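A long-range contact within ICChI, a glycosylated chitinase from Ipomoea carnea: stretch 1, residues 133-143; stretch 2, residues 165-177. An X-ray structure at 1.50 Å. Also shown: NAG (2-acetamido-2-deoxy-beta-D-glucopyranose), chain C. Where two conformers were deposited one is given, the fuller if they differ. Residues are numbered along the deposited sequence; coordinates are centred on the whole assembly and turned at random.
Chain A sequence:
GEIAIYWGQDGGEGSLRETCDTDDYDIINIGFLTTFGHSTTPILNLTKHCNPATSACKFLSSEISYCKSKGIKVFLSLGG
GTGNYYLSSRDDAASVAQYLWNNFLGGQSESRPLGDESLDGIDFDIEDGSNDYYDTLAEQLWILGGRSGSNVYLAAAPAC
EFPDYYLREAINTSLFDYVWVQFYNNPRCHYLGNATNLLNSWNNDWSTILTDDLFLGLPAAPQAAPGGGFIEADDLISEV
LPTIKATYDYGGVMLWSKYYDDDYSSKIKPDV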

ATOM      1  N   TYR A 133      12.149   4.262 -13.450  1.00 19.18           N
ATOM      2  CA  TYR A 133      12.195   2.792 -13.575  1.00 17.97           C
ATOM      3  C   TYR A 133      11.205   2.047 -12.688  1.00 16.87           C
ATOM      4  O   TYR A 133      11.230   0.806 -12.680  1.00 17.47           O
ATOM      5  CB  TYR A 133      13.608   2.241 -13.333  1.00 17.75           C
ATOM      6  CG  TYR A 133      14.637   2.941 -14.174  1.00 19.99           C
ATOM      7  CD1 TYR A 133      14.608   2.844 -15.556  1.00 20.83           C
ATOM      8  CD2 TYR A 133      15.622   3.708 -13.589  1.00 19.09           C
ATOM      9  CE1 TYR A 133      15.526   3.499 -16.331  1.00 22.94           C
ATOM     10  CE2 TYR A 133      16.541   4.373 -14.349  1.00 21.16           C
ATOM     11  CZ  TYR A 133      16.507   4.257 -15.722  1.00 25.65           C
ATOM     12  OH  TYR A 133      17.442   4.927 -16.491  1.00 29.70           O
ATOM     13  N   TYR A 134      10.302   2.732 -11.978  1.00 14.59           N
ATOM     14  CA  TYR A 134       9.256   2.004 -11.260  1.00 14.49           C
ATOM     15  C   TYR A 134       8.264   1.363 -12.225  1.00 14.38           C
ATOM     16  O   TYR A 134       7.641   0.339 -11.887  1.00 16.23           O
ATOM     17  CB  TYR A 134       8.552   2.949 -10.277  1.00 14.33           C
ATOM     18  CG  TYR A 134       9.433   3.242  -9.084  1.00 13.58           C
ATOM     19  CD1 TYR A 134       9.724   2.244  -8.169  1.00 15.84           C
ATOM     20  CD2 TYR A 134       9.990   4.502  -8.891  1.00 15.60           C
ATOM     21  CE1 TYR A 134      10.550   2.488  -7.079  1.00 15.88           C
ATOM     22  CE2 TYR A 134      10.825   4.751  -7.803  1.00 16.29           C
ATOM     23  CZ  TYR A 134      11.093   3.748  -6.902  1.00 17.03           C
ATOM     24  OH  TYR A 134      11.914   3.996  -5.828  1.00 18.63           O
ATOM     25  N   ASP A 135       8.100   1.937 -13.424  1.00 15.02           N
ATOM     26  CA  ASP A 135       7.335   1.245 -14.459  1.00 15.23           C
ATOM     27  C   ASP A 135       7.979  -0.092 -14.815  1.00 14.99           C
ATOM     28  O   ASP A 135       7.287  -1.110 -14.948  1.00 15.28           O
ATOM     29  CB  ASP A 135       7.162   2.126 -15.714  1.00 16.17           C
ATOM     30  CG  ASP A 135       8.457   2.753 -16.250  1.00 19.38           C
ATOM     31  OD1 ASP A 135       9.516   2.740 -15.592  1.00 18.22           O
ATOM     32  OD2 ASP A 135       8.383   3.316 -17.378  1.00 21.09           O
ATOM     33  N   THR A 136       9.305  -0.109 -14.966  1.00 15.23           N
ATOM     34  CA  THR A 136      10.018  -1.346 -15.277  1.00 13.01           C
ATOM     35  C   THR A 136       9.925  -2.338 -14.117  1.00 14.17           C
ATOM     36  O   THR A 136       9.713  -3.538 -14.334  1.00 14.95           O
ATOM     37  CB  THR A 136      11.481  -1.016 -15.625  1.00 12.86           C
ATOM     38  OG1 THR A 136      11.511  -0.043 -16.692  1.00 24.22           O
ATOM     39  CG2 THR A 136      12.254  -2.253 -16.062  1.00 14.70           C
ATOM     40  N   LEU A 137      10.026  -1.851 -12.872  1.00 13.24           N
ATOM     41  CA  LEU A 137       9.881  -2.745 -11.721  1.00 13.86           C
ATOM     42  C   LEU A 137       8.513  -3.420 -11.727  1.00 15.09           C
ATOM     43  O   LEU A 137       8.416  -4.637 -11.514  1.00 14.11           O
ATOM     44  CB  LEU A 137      10.115  -1.973 -10.406  1.00 13.56           C
ATOM     45  CG  LEU A 137       9.926  -2.743  -9.091  1.00 15.68           C
ATOM     46  CD1 LEU A 137      10.843  -3.981  -9.054  1.00 15.23           C
ATOM     47  CD2 LEU A 137      10.169  -1.838  -7.895  1.00 14.21           C
ATOM     48  N   ALA A 138       7.443  -2.654 -11.992  1.00 12.94           N
ATOM     49  CA  ALA A 138       6.112  -3.253 -12.046  1.00 13.80           C
ATOM     50  C   ALA A 138       6.027  -4.284 -13.162  1.00 13.39           C
ATOM     51  O   ALA A 138       5.440  -5.361 -12.981  1.00 15.38           O
ATOM     52  CB  ALA A 138       5.043  -2.174 -12.234  1.00 16.84           C
ATOM     53  N   GLU A 139       6.598  -3.961 -14.330  1.00 13.63           N
ATOM     54  CA  GLU A 139       6.565  -4.885 -15.459  1.00 13.34           C
ATOM     55  C   GLU A 139       7.347  -6.158 -15.148  1.00 15.60           C
ATOM     56  O   GLU A 139       6.922  -7.264 -15.498  1.00 17.19           O
ATOM     57  CB  GLU A 139       7.124  -4.172 -16.703  1.00 13.72           C
ATOM     58  CG  GLU A 139       6.115  -3.148 -17.319  1.00 15.87           C
ATOM     59  CD  GLU A 139       6.714  -2.264 -18.402  1.00 18.92           C
ATOM     60  OE1 GLU A 139       7.958  -2.181 -18.495  1.00 21.71           O
ATOM     61  OE2 GLU A 139       5.946  -1.663 -19.189  1.00 20.28           O
ATOM     62  N   GLN A 140       8.496  -6.029 -14.482  1.00 15.03           N
ATOM     63  CA  GLN A 140       9.272  -7.228 -14.190  1.00 14.53           C
ATOM     64  C   GLN A 140       8.612  -8.091 -13.122  1.00 13.96           C
ATOM     65  O   GLN A 140       8.708  -9.322 -13.194  1.00 16.50           O
ATOM     66  CB  GLN A 140      10.691  -6.840 -13.774  1.00 16.43           C
ATOM     67  CG  GLN A 140      11.479  -6.135 -14.875  1.00 17.18           C
ATOM     68  CD  GLN A 140      11.944  -7.050 -16.008  1.00 19.15           C
ATOM     69  OE1 GLN A 140      12.480  -6.577 -17.005  1.00 26.21           O
ATOM     70  NE2 GLN A 140      11.745  -8.352 -15.863  1.00 20.47           N
ATOM     71  N   LEU A 141       7.941  -7.474 -12.145  1.00 13.52           N
ATOM     72  CA  LEU A 141       7.145  -8.259 -11.192  1.00 14.45           C
ATOM     73  C   LEU A 141       5.985  -8.970 -11.885  1.00 18.02           C
ATOM     74  O   LEU A 141       5.665 -10.120 -11.557  1.00 16.92           O
ATOM     75  CB  LEU A 141       6.608  -7.349 -10.091  1.00 13.04           C
ATOM     76  CG  LEU A 141       7.658  -6.892  -9.083  1.00 14.51           C
ATOM     77  CD1 LEU A 141       7.119  -5.740  -8.239  1.00 14.80           C
ATOM     78  CD2 LEU A 141       8.087  -8.029  -8.181  1.00 16.14           C
ATOM     79  N   TRP A 142       5.321  -8.294 -12.823  1.00 14.21           N
ATOM     80  CA  TRP A 142       4.228  -8.919 -13.567  1.00 11.66           C
ATOM     81  C   TRP A 142       4.721 -10.157 -14.301  1.00 14.75           C
ATOM     82  O   TRP A 142       4.060 -11.202 -14.291  1.00 15.86           O
ATOM     83  CB  TRP A 142       3.649  -7.883 -14.539  1.00 15.14           C
ATOM     84  CG  TRP A 142       2.442  -8.264 -15.375  1.00 14.49           C
ATOM     85  CD1 TRP A 142       1.128  -7.975 -15.109  1.00 17.35           C
ATOM     86  CD2 TRP A 142       2.452  -8.908 -16.660  1.00 14.04           C
ATOM     87  NE1 TRP A 142       0.324  -8.446 -16.120  1.00 17.36           N
ATOM     88  CE2 TRP A 142       1.112  -9.028 -17.082  1.00 16.13           C
ATOM     89  CE3 TRP A 142       3.462  -9.439 -17.473  1.00 17.19           C
ATOM     90  CZ2 TRP A 142       0.763  -9.617 -18.294  1.00 18.39           C
ATOM     91  CZ3 TRP A 142       3.111 -10.017 -18.679  1.00 20.20           C
ATOM     92  CH2 TRP A 142       1.777 -10.113 -19.073  1.00 18.67           C
ATOM     93  N   ILE A 143       5.894 -10.059 -14.940  1.00 13.69           N
ATOM     94  CA  ILE A 143       6.465 -11.216 -15.619  1.00 13.00           C
ATOM     95  C   ILE A 143       6.764 -12.334 -14.626  1.00 15.82           C
ATOM     96  O   ILE A 143       6.489 -13.508 -14.901  1.00 16.68           O
ATOM     97  CB  ILE A 143       7.725 -10.804 -16.394  1.00 16.15           C
ATOM     98  CG1 ILE A 143       7.329  -9.895 -17.561  1.00 13.96           C
ATOM     99  CG2 ILE A 143       8.468 -12.032 -16.898  1.00 17.85           C
ATOM    100  CD1 ILE A 143       8.524  -9.182 -18.181  1.00 17.46           C
ATOM    101  N   TYR A 165       4.294  12.749  -9.304  0.54 19.09           N
ATOM    102  CA  TYR A 165       5.658  12.716  -9.833  0.54 19.76           C
ATOM    103  C   TYR A 165       6.262  11.325  -9.721  0.54 19.03           C
ATOM    104  O   TYR A 165       6.855  10.813 -10.678  0.54 19.19           O
ATOM    105  CB  TYR A 165       6.560  13.720  -9.105  0.54 21.61           C
ATOM    106  CG  TYR A 165       8.053  13.412  -9.262  0.54 23.85           C
ATOM    107  CD1 TYR A 165       8.718  13.662 -10.458  0.54 29.63           C
ATOM    108  CD2 TYR A 165       8.791  12.864  -8.218  0.54 21.83           C
ATOM    109  CE1 TYR A 165      10.077  13.371 -10.608  0.54 24.65           C
ATOM    110  CE2 TYR A 165      10.154  12.575  -8.361  0.54 22.70           C
ATOM    111  CZ  TYR A 165      10.790  12.827  -9.557  0.54 24.08           C
ATOM    112  OH  TYR A 165      12.147  12.545  -9.693  0.54 25.10           O
ATOM    113  N   TYR A 166       6.139  10.704  -8.544  1.00 16.98           N
ATOM    114  CA  TYR A 166       6.887   9.480  -8.292  1.00 18.76           C
ATOM    115  C   TYR A 166       6.296   8.298  -9.021  1.00 19.11           C
ATOM    116  O   TYR A 166       7.035   7.408  -9.457  1.00 18.48           O
ATOM    117  CB  TYR A 166       6.945   9.181  -6.795  1.00 20.95           C
ATOM    118  CG  TYR A 166       7.657  10.264  -6.039  1.00 17.09           C
ATOM    119  CD1 TYR A 166       9.043  10.315  -5.991  1.00 19.93           C
ATOM    120  CD2 TYR A 166       6.939  11.258  -5.402  1.00 21.33           C
ATOM    121  CE1 TYR A 166       9.688  11.344  -5.310  1.00 22.48           C
ATOM    122  CE2 TYR A 166       7.568  12.277  -4.727  1.00 20.52           C
ATOM    123  CZ  TYR A 166       8.941  12.314  -4.678  1.00 21.84           C
ATOM    124  OH  TYR A 166       9.547  13.345  -3.986  1.00 31.71           O
ATOM    125  N   LEU A 167       4.968   8.266  -9.154  1.00 17.60           N
ATOM    126  CA  LEU A 167       4.278   7.064  -9.586  1.00 15.20           C
ATOM    127  C   LEU A 167       3.538   7.203 -10.901  1.00 17.87           C
ATOM    128  O   LEU A 167       2.895   6.234 -11.327  1.00 17.60           O
ATOM    129  CB  LEU A 167       3.295   6.598  -8.501  1.00 14.75           C
ATOM    130  CG  LEU A 167       3.989   6.071  -7.253  1.00 17.07           C
ATOM    131  CD1 LEU A 167       2.997   5.920  -6.114  1.00 19.20           C
ATOM    132  CD2 LEU A 167       4.652   4.733  -7.586  1.00 17.50           C
ATOM    133  N   ARG A 168       3.595   8.356 -11.573  1.00 16.79           N
ATOM    134  CA  ARG A 168       2.785   8.485 -12.783  1.00 18.24           C
ATOM    135  C   ARG A 168       3.197   7.460 -13.831  1.00 17.90           C
ATOM    136  O   ARG A 168       2.335   6.850 -14.466  1.00 17.62           O
ATOM    137  CB  ARG A 168       2.846   9.909 -13.342  1.00 21.94           C
ATOM    138  CG  ARG A 168       4.151  10.329 -13.882  1.00 23.74           C
ATOM    139  CD  ARG A 168       4.131  11.810 -14.242  1.00 36.45           C
ATOM    140  NE  ARG A 168       3.293  12.079 -15.405  1.00 28.06           N
ATOM    141  CZ  ARG A 168       3.164  13.276 -15.970  1.00 34.92           C
ATOM    142  NH1 ARG A 168       3.804  14.334 -15.468  1.00 33.09           N
ATOM    143  NH2 ARG A 168       2.381  13.425 -17.032  1.00 33.09           N
ATOM    144  N   GLU A 169       4.500   7.201 -13.979  1.00 17.31           N
ATOM    145  CA  GLU A 169       4.948   6.253 -15.001  1.00 17.28           C
ATOM    146  C   GLU A 169       4.551   4.834 -14.637  1.00 17.37           C
ATOM    147  O   GLU A 169       4.133   4.055 -15.501  1.00 18.06           O
ATOM    148  CB  GLU A 169       6.462   6.332 -15.187  1.00 19.84           C
ATOM    149  CG  GLU A 169       6.961   7.593 -15.872  1.00 21.88           C
ATOM    150  CD  GLU A 169       8.468   7.590 -16.047  1.00 34.68           C
ATOM    151  OE1 GLU A 169       9.137   6.734 -15.430  1.00 27.01           O
ATOM    152  OE2 GLU A 169       9.002   8.438 -16.798  1.00 38.91           O
ATOM    153  N   ALA A 170       4.699   4.467 -13.368  1.00 14.64           N
ATOM    154  CA  ALA A 170       4.308   3.126 -12.956  1.00 13.84           C
ATOM    155  C   ALA A 170       2.816   2.924 -13.171  1.00 13.89           C
ATOM    156  O   ALA A 170       2.383   1.917 -13.754  1.00 14.65           O
ATOM    157  CB  ALA A 170       4.695   2.906 -11.488  1.00 14.85           C
ATOM    158  N   ILE A 171       2.011   3.900 -12.750  1.00 13.77           N
ATOM    159  CA  ILE A 171       0.566   3.762 -12.905  1.00 11.20           C
ATOM    160  C   ILE A 171       0.177   3.706 -14.374  1.00 13.98           C
ATOM    161  O   ILE A 171      -0.758   2.994 -14.744  1.00 15.42           O
ATOM    162  CB  ILE A 171      -0.159   4.893 -12.144  1.00 14.03           C
ATOM    163  CG1 ILE A 171      -0.048   4.608 -10.642  1.00 15.33           C
ATOM    164  CG2 ILE A 171      -1.631   4.977 -12.536  1.00 15.09           C
ATOM    165  CD1 ILE A 171      -0.386   5.814  -9.746  1.00 15.22           C
ATOM    166  N   ASN A 172       0.902   4.422 -15.241  1.00 13.83           N
ATOM    167  CA  ASN A 172       0.586   4.458 -16.666  1.00 13.67           C
ATOM    168  C   ASN A 172       0.917   3.155 -17.388  1.00 15.41           C
ATOM    169  O   ASN A 172       0.617   3.047 -18.586  1.00 16.66           O
ATOM    170  CB  ASN A 172       1.354   5.617 -17.312  1.00 16.74           C
ATOM    171  CG  ASN A 172       0.648   6.228 -18.510  1.00 21.90           C
ATOM    172  OD1 ASN A 172      -0.434   5.806 -18.939  1.00 19.51           O
ATOM    173  ND2 ASN A 172       1.266   7.264 -19.049  1.00 20.13           N
ATOM    174  N   THR A 173       1.536   2.187 -16.706  1.00 12.47           N
ATOM    175  CA  THR A 173       1.735   0.871 -17.311  1.00 15.71           C
ATOM    176  C   THR A 173       0.422   0.137 -17.510  1.00 15.98           C
ATOM    177  O   THR A 173       0.387  -0.838 -18.274  1.00 14.95           O
ATOM    178  CB  THR A 173       2.635  -0.044 -16.459  1.00 13.88           C
ATOM    179  OG1 THR A 173       2.013  -0.327 -15.189  1.00 14.81           O
ATOM    180  CG2 THR A 173       4.042   0.535 -16.263  1.00 16.38           C
ATOM    181  N   SER A 174      -0.635   0.562 -16.811  1.00 13.93           N
ATOM    182  CA  SER A 174      -1.944  -0.087 -16.791  1.00 13.06           C
ATOM    183  C   SER A 174      -1.914  -1.448 -16.110  1.00 13.37           C
ATOM    184  O   SER A 174      -2.882  -2.209 -16.236  1.00 16.43           O
ATOM    185  CB  SER A 174      -2.529  -0.242 -18.199  1.00 18.27           C
ATOM    186  OG  SER A 174      -2.450   0.973 -18.932  1.00 17.66           O
ATOM    187  N   LEU A 175      -0.850  -1.766 -15.377  1.00 15.08           N
ATOM    188  CA  LEU A 175      -0.697  -3.082 -14.764  1.00 16.20           C
ATOM    189  C   LEU A 175      -1.055  -3.101 -13.283  1.00 15.77           C
ATOM    190  O   LEU A 175      -0.997  -4.168 -12.656  1.00 15.65           O
ATOM    191  CB  LEU A 175       0.735  -3.586 -14.956  1.00 15.21           C
ATOM    192  CG  LEU A 175       1.113  -3.878 -16.412  1.00 15.59           C
ATOM    193  CD1 LEU A 175       2.545  -4.337 -16.515  1.00 18.78           C
ATOM    194  CD2 LEU A 175       0.169  -4.916 -17.038  1.00 16.22           C
ATOM    195  N   PHE A 176      -1.430  -1.974 -12.688  1.00 13.52           N
ATOM    196  CA  PHE A 176      -1.681  -2.012 -11.249  1.00 14.06           C
ATOM    197  C   PHE A 176      -3.082  -2.521 -10.937  1.00 13.72           C
ATOM    198  O   PHE A 176      -4.075  -2.067 -11.518  1.00 16.93           O
ATOM    199  CB  PHE A 176      -1.418  -0.640 -10.620  1.00 14.49           C
ATOM    200  CG  PHE A 176       0.026  -0.428 -10.335  1.00 12.62           C
ATOM    201  CD1 PHE A 176       0.891  -0.116 -11.363  1.00 12.85           C
ATOM    202  CD2 PHE A 176       0.549  -0.680  -9.083  1.00 11.55           C
ATOM    203  CE1 PHE A 176       2.256   0.022 -11.134  1.00 12.20           C
ATOM    204  CE2 PHE A 176       1.910  -0.543  -8.837  1.00 16.25           C
ATOM    205  CZ  PHE A 176       2.769  -0.190  -9.868  1.00 13.91           C
ATOM    206  N   ASP A 177      -3.144  -3.501 -10.035  1.00 13.79           N
ATOM    207  CA  ASP A 177      -4.409  -4.062  -9.574  1.00 13.69           C
ATOM    208  C   ASP A 177      -5.126  -3.117  -8.631  1.00 16.14           C
ATOM    209  O   ASP A 177      -6.354  -3.060  -8.631  1.00 16.29           O
ATOM    210  CB  ASP A 177      -4.143  -5.393  -8.880  1.00 17.60           C
ATOM    211  CG  ASP A 177      -3.460  -6.363  -9.797  1.00 20.46           C
ATOM    212  OD1 ASP A 177      -4.176  -6.954 -10.639  1.00 23.07           O
ATOM    213  OD2 ASP A 177      -2.215  -6.507  -9.743  1.00 19.23           O
TER
HETATM  214  C1  NAG C   1       0.738   7.958 -20.183  1.00 21.15           C
HETATM  215  C2  NAG C   1       0.771   9.472 -19.979  1.00 24.51           C
HETATM  216  C3  NAG C   1       0.320  10.192 -21.256  1.00 21.94           C
HETATM  217  C4  NAG C   1       1.119   9.685 -22.452  1.00 21.10           C
HETATM  218  C5  NAG C   1       1.035   8.165 -22.533  1.00 19.99           C
HETATM  219  C6  NAG C   1       1.888   7.568 -23.629  1.00 22.95           C
HETATM  220  C7  NAG C   1       0.441  10.353 -17.708  1.00 24.01           C
HETATM  221  C8  NAG C   1      -0.560  10.677 -16.637  1.00 28.33           C
HETATM  222  N2  NAG C   1      -0.058   9.848 -18.843  1.00 21.37           N
HETATM  223  O3  NAG C   1       0.511  11.601 -21.122  1.00 25.70           O
HETATM  224  O4  NAG C   1       0.608  10.251 -23.654  1.00 22.85           O
HETATM  225  O5  NAG C   1       1.522   7.611 -21.304  1.00 19.88           O
HETATM  226  O6  NAG C   1       1.794   6.149 -23.645  1.00 27.52           O
HETATM  227  O7  NAG C   1       1.640  10.565 -17.563  1.00 29.07           O
HETATM  228  O   HOH W   1      11.126   5.094 -16.053  1.00 22.17           O
HETATM  229  O   HOH W   2       9.001   5.290 -13.011  1.00 16.17           O

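Residues 134-143 form a helix that continues later in the chain. The second stretch contributes a short helical segment that includes R168 to A170, with a turn from I171 to S174. The backbones come closest where D135 meets A170, with D135 CA and A170 CA 3.9 Å apart. The A170 methyl lies beside the helix, with A170 CB 3.9 Å from Y134 O. No direct hydrogen bond crosses between the stretches. They are joined by apolar packing and by water, and together they bury 493 Å².

L175 covers the most surface, 83 Å². Its CA-to-CB bond points toward the helix, and its side chain packs against both W142 and E139. L175 CD2 lies over one face of the W142 indole, 4.0 Å from the centroid of the five-membered ring and 27° off the ring normal. This is a CH-pi contact. L175 CD1 sits 3.8 Å from E139 CG, so it packs on the aliphatic part of the glutamate.

D135 is next, with 60 Å². Its CB lies 3.5 Å from T173 CG2 and 3.6 Å from E169 O. Its carboxylate faces a like charge: D135 OD2 is 4.0 Å from E169 OE1. Water 1 helps to reconcile the two acids. It donates to D135 OD1 at 2.9 Å and to E169 OE1 at 2.7 Å, and it accepts from Y133 N at 2.9 Å. Water 2 donates to E169 OE1 at 2.8 Å and accepts a weak bond from Y134 N at 3.1 Å. E169 is thus linked through water to backbone NH groups at the start of the helix. D135 OD1 also accepts a weak bond from T136 N, at 2.9 Å.

Y134 covers 52 Å². Its CB packs 4.0 Å from A170 CB, and its ring atom CD2 lies 4.2 Å from Y166 O. One helical turn on, A138 CB meets F176 CE1 at 3.7 Å. Y134, A170, A138 and F176 are buried.

T173 uses its two branches differently. Its methyl faces D135, while its hydroxyl serves its own stretch. T173 OG1 donates to A170 O at 2.7 Å and accepts from L175 N at 3.2 Å. These bonds brace the type I turn from I171 to S174, just before L175.

The glycan is attached within the same stretch. N172 ND2 is bonded to NAG C1 at 1.4 Å, as expected for an N-linked sugar. R168 holds the acetamido oxygen, with NE 3.1 Å and NH2 3.0 Å from NAG O7.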